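Local coordinates for uncharacterized protein (Legionella pneumophila subsp. pneumophila str. Philadelphia 1, PDB 2PMA) that is of unknown function but is probably a retropepsin-like aspartic endopeptidase relative, assigned to the putative ATP-dependent zinc protease family, at residues L121-G124 and R125-I129. Numbering follows the deposited sequence.
Sequences LLLG and RDAII. With FMT (formic acid), chain H; ACT (acetate ion), chain E.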
loop_
_atom_site.group_PDB
_atom_site.type_symbol
_atom_site.label_atom_id
_atom_site.label_comp_id
_atom_site.label_asym_id
_atom_site.label_seq_id
_atom_site.Cartn_x
_atom_site.Cartn_y
_atom_site.Cartn_z
ATOM N N LEU A 121 -5.101 -1.686 -3.316
ATOM C CA LEU A 121 -3.923 -1.818 -2.448
ATOM C C LEU A 121 -3.748 -3.311 -2.163
ATOM O O LEU A 121 -4.721 -3.995 -1.839
ATOM C CB LEU A 121 -4.148 -1.064 -1.120
ATOM C CG LEU A 121 -3.035 -1.148 -0.055
ATOM C CD1 LEU A 121 -1.669 -0.694 -0.587
ATOM C CD2 LEU A 121 -3.422 -0.346 1.230
ATOM N N LEU A 122 -2.531 -3.815 -2.313
ATOM C CA LEU A 122 -2.256 -5.211 -1.966
ATOM C C LEU A 122 -1.171 -5.158 -0.892
ATOM O O LEU A 122 -0.140 -4.498 -1.082
ATOM C CB LEU A 122 -1.783 -5.935 -3.210
ATOM C CG LEU A 122 -1.525 -7.437 -3.179
ATOM C CD1 LEU A 122 -1.589 -7.954 -4.616
ATOM C CD2 LEU A 122 -0.160 -7.751 -2.531
ATOM N N LEU A 123 -1.391 -5.840 0.230
ATOM C CA LEU A 123 -0.403 -5.916 1.296
ATOM C C LEU A 123 0.169 -7.321 1.260
ATOM O O LEU A 123 -0.568 -8.282 1.395
ATOM C CB LEU A 123 -1.096 -5.641 2.644
ATOM C CG LEU A 123 -1.751 -4.259 2.752
ATOM C CD1 LEU A 123 -2.420 -4.182 4.139
ATOM C CD2 LEU A 123 -0.671 -3.122 2.563
ATOM N N GLY A 124 1.477 -7.434 1.051
ATOM C CA GLY A 124 2.118 -8.733 0.926
ATOM C C GLY A 124 2.706 -9.143 2.262
ATOM O O GLY A 124 2.360 -8.566 3.305
ATOM N N ARG A 125 3.611 -10.114 2.232
ATOM C CA ARG A 125 4.148 -10.702 3.458
ATOM C C ARG A 125 4.897 -9.689 4.300
ATOM O O ARG A 125 4.718 -9.663 5.506
ATOM C CB ARG A 125 5.055 -11.903 3.162
ATOM C CG ARG A 125 4.309 -13.049 2.493
ATOM C CD ARG A 125 5.167 -14.325 2.542
ATOM N NE ARG A 125 6.389 -14.229 1.710
ATOM C CZ ARG A 125 6.441 -14.399 0.390
ATOM N NH1 ARG A 125 5.346 -14.650 -0.319
ATOM N NH2 ARG A 125 7.611 -14.331 -0.241
ATOM N N ASP A 126 5.711 -8.831 3.671
ATOM C CA ASP A 126 6.458 -7.851 4.447
ATOM C C ASP A 126 5.509 -6.966 5.264
ATOM O O ASP A 126 5.791 -6.699 6.427
ATOM C CB ASP A 126 7.361 -6.984 3.550
ATOM C CG ASP A 126 8.571 -7.753 3.006
ATOM O OD1 ASP A 126 8.854 -8.871 3.490
ATOM O OD2 ASP A 126 9.248 -7.228 2.102
ATOM N N ALA A 127 4.435 -6.473 4.636
ATOM C CA ALA A 127 3.465 -5.599 5.305
ATOM C C ALA A 127 2.719 -6.368 6.395
ATOM O O ALA A 127 2.524 -5.862 7.482
ATOM C CB ALA A 127 2.450 -5.013 4.294
ATOM N N ILE A 128 2.277 -7.578 6.085
ATOM C CA ILE A 128 1.505 -8.369 7.075
ATOM C C ILE A 128 2.389 -8.602 8.308
ATOM O O ILE A 128 1.927 -8.505 9.464
ATOM C CB ILE A 128 1.029 -9.694 6.464
ATOM C CG1 ILE A 128 0.035 -9.402 5.319
ATOM C CG2 ILE A 128 0.292 -10.547 7.534
ATOM C CD1 ILE A 128 -0.165 -10.562 4.326
ATOM N N ILE A 129 3.671 -8.900 8.069
ATOM C CA ILE A 129 4.616 -9.083 9.180
ATOM C C ILE A 129 4.808 -7.774 9.961
ATOM O O ILE A 129 4.829 -7.805 11.202
ATOM C CB ILE A 129 5.952 -9.683 8.685
ATOM C CG1 ILE A 129 5.709 -11.116 8.188
ATOM C CG2 ILE A 129 7.013 -9.720 9.815
ATOM C CD1 ILE A 129 6.820 -11.659 7.251
HETATM C C FMT H . 9.451 -13.124 2.660
HETATM O O1 FMT H . 10.087 -13.881 1.911
HETATM O O2 FMT H . 8.474 -13.446 3.351
HETATM C C ACT E . 7.559 -13.837 -3.393
HETATM O O ACT E . 8.735 -13.626 -3.003
HETATM O OXT ACT E . 7.029 -14.912 -2.989
HETATM C CH3 ACT E . 6.853 -12.852 -4.285
HETATM O O HOH W 1 4.277 -6.402 1.748
#
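A water bridges G124 and A127 where the chain passes from strand into helix. It accepts a 2.9 Å hydrogen bond from A127 N and a weak one from G124 N. G124 is the N-cap residue and has no side chain to do this work. Its carbonyl receives the first helical bond, from I128 N to G124 O (3.0 Å), nearly straight at the hydrogen (165°). The I128 side chain folds back over the same carbonyl. Its CG1, anti to the carbonyl carbon of I128 (chi1 -65°), sits 3.2 Å from G124 O. I128 CD1 reaches on to L123 O. The methyl of A127 meets L123, with CB to CB at 4.0 Å and L123 CD2 as close. L123 and I128 also both pack on L24 of strand 18-24.

R125 points outward and bends at chi3. Its guanidinium edge meets a formic acid molecule and an acetate ion, probably from the crystallisation liquor. R125 NE donates to formic acid O2 (2.8 Å), and R125 NH2 and NH1 share acetate OXT. R125 NH1 also bonds T26 O, and D126 forms a salt bridge with K29. These bonds tie the helix start to the loop after strand 18-24. Strand 121-123 lies between strands 18-24 (parallel) and 31-43 (antiparallel). This, with the glycine-capped helix and nearby Asp-Thr-Gly sequence, is consistent with the retropepsin-like fold.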